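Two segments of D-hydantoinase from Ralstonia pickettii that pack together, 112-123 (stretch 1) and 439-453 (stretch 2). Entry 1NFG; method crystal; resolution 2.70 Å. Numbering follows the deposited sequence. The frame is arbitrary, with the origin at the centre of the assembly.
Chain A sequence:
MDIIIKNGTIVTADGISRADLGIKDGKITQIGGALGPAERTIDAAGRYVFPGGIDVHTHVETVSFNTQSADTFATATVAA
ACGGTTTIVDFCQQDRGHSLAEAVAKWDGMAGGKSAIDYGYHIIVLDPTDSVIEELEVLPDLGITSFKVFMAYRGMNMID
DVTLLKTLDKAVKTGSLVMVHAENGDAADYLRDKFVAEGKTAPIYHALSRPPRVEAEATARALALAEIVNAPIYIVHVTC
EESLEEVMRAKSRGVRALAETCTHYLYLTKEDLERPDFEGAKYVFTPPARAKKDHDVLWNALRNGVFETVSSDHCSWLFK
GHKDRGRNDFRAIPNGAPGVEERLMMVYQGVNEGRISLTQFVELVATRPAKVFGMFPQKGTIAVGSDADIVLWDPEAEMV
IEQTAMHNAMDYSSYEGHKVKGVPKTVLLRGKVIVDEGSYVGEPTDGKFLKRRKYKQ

Stretch 1 (112-123) GGKSAIDYGYHI
Stretch 2, residues 439-453: SYVGEPTDGKFLKRR

From Ile 117 and Gly 447 (CA-CA 4.0 Å) to Gly 120 and Leu 450 (CA-CA 4.8 Å) the two chains run parallel; before this, Gly 113 and Lys 114 cross the turn, with CA atoms 4.4 Å from those of Thr 445 and Pro 444 respectively. Together the stretches bury 815 Å². Stretch 1 becomes a strand at Asp 118. In stretch 2, a type I turn, Glu 443 to Asp 446, is closed by Asp 446 N to Glu 443 O (2.8 Å) and braced by Glu 443 N to Asp 446 OD2 (2.5 Å).

Beyond the turn, Gly 447 N donates to Ser 115 O (2.6 Å). Gly 447 (phi/psi -63/138) lies so close that a CB would clash with Ser 115 O and Ile 117 O; its CA instead makes a CA-H...O contact with Ile 117 O (3.2 Å). The next amide, Lys 448 N, is taken by a side chain, Asp 118 OD1 (3.1 Å; chi1 m). A single beta bridge then pairs Tyr 119 (-154/152) with Phe 449 (-73/149): Tyr 119 N donates to Lys 448 O (3.0 Å) and Tyr 119 O accepts from Leu 450 N (2.7 Å), so both polar backbone atoms of Tyr 119 are satisfied.

Farther on, a water replaces direct pairing, accepting from Tyr 121 N (2.7 Å) and donating to Leu 450 O (2.8 Å), with a weak bond from Arg 452 NE (3.1 Å). Arg 452 (chi1-chi3 m, t, m) extends past Gly 120, where a CB would strike its CD, and NH2 donates to Tyr 121 O (2.8 Å).

Tyr 119 (chi1 p) sets a ring face over Phe 449 CA, 3.9 Å from the ring centroid, while Phe 449 (chi1 t) brings CE1 to 3.3 Å from CD2 of Tyr 121 (chi1 m). Near the turn, Tyr 440 places OH 3.3 Å from Ala 116 CB.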

# COMPACT_ATOMS: atom_id res chain seq x y z
N GLY A 112 33.08 -18.75 -28.76
CA GLY A 112 34.15 -18.45 -29.71
C GLY A 112 34.03 -19.11 -31.08
O GLY A 112 33.96 -20.34 -31.20
N GLY A 113 34.00 -18.27 -32.11
CA GLY A 113 33.89 -18.74 -33.47
C GLY A 113 32.63 -19.51 -33.80
O GLY A 113 32.58 -20.18 -34.83
N LYS A 114 31.60 -19.41 -32.96
CA LYS A 114 30.37 -20.15 -33.22
C LYS A 114 29.09 -19.32 -33.13
O LYS A 114 28.02 -19.79 -33.53
CB LYS A 114 30.27 -21.35 -32.28
CG LYS A 114 31.56 -22.14 -32.18
CD LYS A 114 31.41 -23.32 -31.25
CE LYS A 114 32.76 -23.93 -30.88
NZ LYS A 114 32.57 -25.16 -30.07
N SER A 115 29.20 -18.10 -32.60
CA SER A 115 28.05 -17.20 -32.45
C SER A 115 27.74 -16.40 -33.71
O SER A 115 28.60 -15.68 -34.21
CB SER A 115 28.29 -16.19 -31.33
OG SER A 115 28.42 -16.84 -30.09
N ALA A 116 26.50 -16.52 -34.19
CA ALA A 116 26.09 -15.78 -35.38
C ALA A 116 26.03 -14.28 -35.07
O ALA A 116 26.20 -13.45 -35.97
CB ALA A 116 24.73 -16.26 -35.86
N ILE A 117 25.80 -13.94 -33.80
CA ILE A 117 25.69 -12.55 -33.36
C ILE A 117 26.59 -12.29 -32.16
O ILE A 117 27.13 -13.22 -31.56
CB ILE A 117 24.24 -12.20 -32.96
CG1 ILE A 117 23.87 -12.98 -31.69
CG2 ILE A 117 23.29 -12.53 -34.10
CD1 ILE A 117 22.44 -12.77 -31.19
N ASP A 118 26.75 -11.01 -31.81
CA ASP A 118 27.58 -10.61 -30.68
C ASP A 118 27.00 -11.07 -29.35
O ASP A 118 25.79 -11.30 -29.24
CB ASP A 118 27.79 -9.09 -30.71
CG ASP A 118 28.76 -8.66 -31.82
OD1 ASP A 118 29.02 -9.48 -32.72
OD2 ASP A 118 29.26 -7.51 -31.79
N TYR A 119 27.86 -11.22 -28.35
CA TYR A 119 27.42 -11.72 -27.05
C TYR A 119 28.30 -11.27 -25.88
O TYR A 119 29.49 -11.02 -26.05
CB TYR A 119 27.38 -13.24 -27.08
CG TYR A 119 28.73 -13.85 -27.40
CD1 TYR A 119 29.70 -14.00 -26.42
CD2 TYR A 119 29.06 -14.19 -28.72
CE1 TYR A 119 30.99 -14.46 -26.73
CE2 TYR A 119 30.34 -14.64 -29.04
CZ TYR A 119 31.30 -14.78 -28.05
OH TYR A 119 32.56 -15.20 -28.38
N GLY A 120 27.68 -11.18 -24.71
CA GLY A 120 28.37 -10.80 -23.49
C GLY A 120 28.03 -11.88 -22.48
O GLY A 120 27.26 -12.79 -22.81
N TYR A 121 28.58 -11.82 -21.27
CA TYR A 121 28.26 -12.85 -20.27
C TYR A 121 27.82 -12.29 -18.93
O TYR A 121 28.27 -11.24 -18.49
CB TYR A 121 29.47 -13.74 -19.93
CG TYR A 121 30.17 -14.49 -21.05
CD1 TYR A 121 29.46 -15.03 -22.12
CD2 TYR A 121 31.55 -14.71 -20.99
CE1 TYR A 121 30.11 -15.77 -23.11
CE2 TYR A 121 32.21 -15.44 -21.97
CZ TYR A 121 31.49 -15.97 -23.02
OH TYR A 121 32.16 -16.67 -24.00
N HIS A 122 26.92 -13.03 -18.28
CA HIS A 122 26.50 -12.71 -16.92
C HIS A 122 27.17 -13.88 -16.21
O HIS A 122 27.28 -14.97 -16.79
CB HIS A 122 24.99 -12.87 -16.71
CG HIS A 122 24.15 -11.92 -17.49
ND1 HIS A 122 24.24 -10.56 -17.34
CD2 HIS A 122 23.16 -12.15 -18.38
CE1 HIS A 122 23.34 -9.98 -18.11
NE2 HIS A 122 22.67 -10.92 -18.75
N ILE A 123 27.62 -13.69 -14.98
CA ILE A 123 28.24 -14.81 -14.30
C ILE A 123 27.35 -15.34 -13.18
O ILE A 123 26.97 -14.60 -12.27
CB ILE A 123 29.63 -14.43 -13.74
CG1 ILE A 123 30.30 -15.67 -13.13
CG2 ILE A 123 29.49 -13.30 -12.72
CD1 ILE A 123 30.34 -16.87 -14.08
N SER A 439 16.34 -15.00 -44.96
CA SER A 439 17.27 -16.12 -45.03
C SER A 439 18.57 -15.83 -44.31
O SER A 439 19.22 -14.81 -44.57
CB SER A 439 17.57 -16.49 -46.48
OG SER A 439 16.38 -16.87 -47.15
N TYR A 440 18.96 -16.72 -43.41
CA TYR A 440 20.21 -16.53 -42.70
C TYR A 440 21.34 -16.64 -43.72
O TYR A 440 21.43 -17.63 -44.45
CB TYR A 440 20.41 -17.59 -41.62
CG TYR A 440 21.69 -17.34 -40.87
CD1 TYR A 440 21.87 -16.16 -40.15
CD2 TYR A 440 22.77 -18.22 -40.97
CE1 TYR A 440 23.09 -15.85 -39.56
CE2 TYR A 440 24.00 -17.92 -40.37
CZ TYR A 440 24.15 -16.73 -39.67
OH TYR A 440 25.35 -16.40 -39.08
N VAL A 441 22.19 -15.63 -43.78
CA VAL A 441 23.30 -15.63 -44.73
C VAL A 441 24.61 -15.21 -44.07
O VAL A 441 25.48 -14.65 -44.73
CB VAL A 441 23.01 -14.69 -45.92
CG1 VAL A 441 21.78 -15.18 -46.67
CG2 VAL A 441 22.80 -13.25 -45.42
N GLY A 442 24.73 -15.49 -42.77
CA GLY A 442 25.94 -15.13 -42.05
C GLY A 442 26.85 -16.31 -41.81
O GLY A 442 26.63 -17.40 -42.34
N GLU A 443 27.87 -16.09 -40.99
CA GLU A 443 28.86 -17.11 -40.64
C GLU A 443 28.93 -17.24 -39.12
O GLU A 443 28.89 -16.24 -38.41
CB GLU A 443 30.24 -16.69 -41.14
CG GLU A 443 30.31 -16.34 -42.60
CD GLU A 443 30.78 -17.49 -43.45
OE1 GLU A 443 30.17 -18.58 -43.38
OE2 GLU A 443 31.78 -17.30 -44.19
N PRO A 444 29.04 -18.48 -38.61
CA PRO A 444 29.12 -18.69 -37.15
C PRO A 444 30.36 -18.02 -36.57
O PRO A 444 30.58 -18.02 -35.36
CB PRO A 444 29.17 -20.21 -37.04
CG PRO A 444 29.84 -20.63 -38.30
CD PRO A 444 29.17 -19.76 -39.33
N THR A 445 31.14 -17.41 -37.45
CA THR A 445 32.36 -16.74 -37.05
C THR A 445 32.15 -15.22 -36.92
O THR A 445 33.05 -14.50 -36.50
CB THR A 445 33.47 -17.06 -38.09
OG1 THR A 445 34.69 -16.44 -37.68
CG2 THR A 445 33.08 -16.55 -39.47
N ASP A 446 30.95 -14.75 -37.26
CA ASP A 446 30.64 -13.33 -37.20
C ASP A 446 30.54 -12.74 -35.79
O ASP A 446 31.05 -11.65 -35.52
CB ASP A 446 29.32 -13.02 -37.92
CG ASP A 446 29.38 -13.35 -39.41
OD1 ASP A 446 30.43 -13.12 -40.04
OD2 ASP A 446 28.35 -13.82 -39.94
N GLY A 447 29.88 -13.47 -34.89
CA GLY A 447 29.69 -13.00 -33.52
C GLY A 447 30.94 -12.81 -32.69
O GLY A 447 31.84 -13.64 -32.72
N LYS A 448 30.99 -11.72 -31.94
CA LYS A 448 32.14 -11.44 -31.10
C LYS A 448 31.72 -11.16 -29.66
O LYS A 448 30.61 -10.69 -29.40
CB LYS A 448 32.93 -10.25 -31.64
CG LYS A 448 33.48 -10.45 -33.05
CD LYS A 448 34.17 -11.81 -33.19
CE LYS A 448 34.68 -12.08 -34.61
NZ LYS A 448 35.93 -11.32 -34.88
N PHE A 449 32.61 -11.46 -28.73
CA PHE A 449 32.35 -11.23 -27.31
C PHE A 449 32.40 -9.72 -27.02
O PHE A 449 33.14 -8.98 -27.66
CB PHE A 449 33.40 -11.96 -26.47
CG PHE A 449 33.27 -11.70 -25.00
CD1 PHE A 449 32.30 -12.35 -24.24
CD2 PHE A 449 34.11 -10.78 -24.38
CE1 PHE A 449 32.17 -12.08 -22.89
CE2 PHE A 449 33.98 -10.50 -23.03
CZ PHE A 449 33.01 -11.15 -22.28
N LEU A 450 31.61 -9.29 -26.04
CA LEU A 450 31.56 -7.88 -25.66
C LEU A 450 31.99 -7.64 -24.23
O LEU A 450 31.37 -8.15 -23.30
CB LEU A 450 30.14 -7.35 -25.84
CG LEU A 450 29.61 -7.22 -27.26
CD1 LEU A 450 28.09 -7.21 -27.25
CD2 LEU A 450 30.16 -5.95 -27.88
N LYS A 451 33.05 -6.86 -24.05
CA LYS A 451 33.48 -6.53 -22.70
C LYS A 451 32.53 -5.42 -22.29
O LYS A 451 32.66 -4.29 -22.75
CB LYS A 451 34.92 -6.02 -22.68
CG LYS A 451 35.97 -7.09 -22.96
CD LYS A 451 37.39 -6.51 -22.94
CE LYS A 451 37.73 -5.85 -21.61
NZ LYS A 451 39.07 -5.20 -21.62
N ARG A 452 31.57 -5.76 -21.44
CA ARG A 452 30.58 -4.79 -20.99
C ARG A 452 31.12 -3.88 -19.90
O ARG A 452 32.03 -4.25 -19.15
CB ARG A 452 29.31 -5.54 -20.55
CG ARG A 452 28.77 -6.41 -21.68
CD ARG A 452 27.55 -7.23 -21.35
NE ARG A 452 27.73 -8.09 -20.19
CZ ARG A 452 27.50 -7.71 -18.94
NH1 ARG A 452 27.06 -6.49 -18.70
NH2 ARG A 452 27.71 -8.55 -17.93
N ARG A 453 30.56 -2.68 -19.82
CA ARG A 453 30.99 -1.67 -18.87
C ARG A 453 30.44 -1.91 -17.46
O ARG A 453 29.46 -2.63 -17.28
CB ARG A 453 30.56 -0.30 -19.37
CG ARG A 453 31.57 0.80 -19.11
CD ARG A 453 31.17 2.10 -19.80
NE ARG A 453 30.90 1.89 -21.22
CZ ARG A 453 29.71 2.06 -21.79
NH1 ARG A 453 28.67 2.44 -21.06
NH2 ARG A 453 29.55 1.83 -23.09
O HOH W 1 30.17 -9.68 -21.32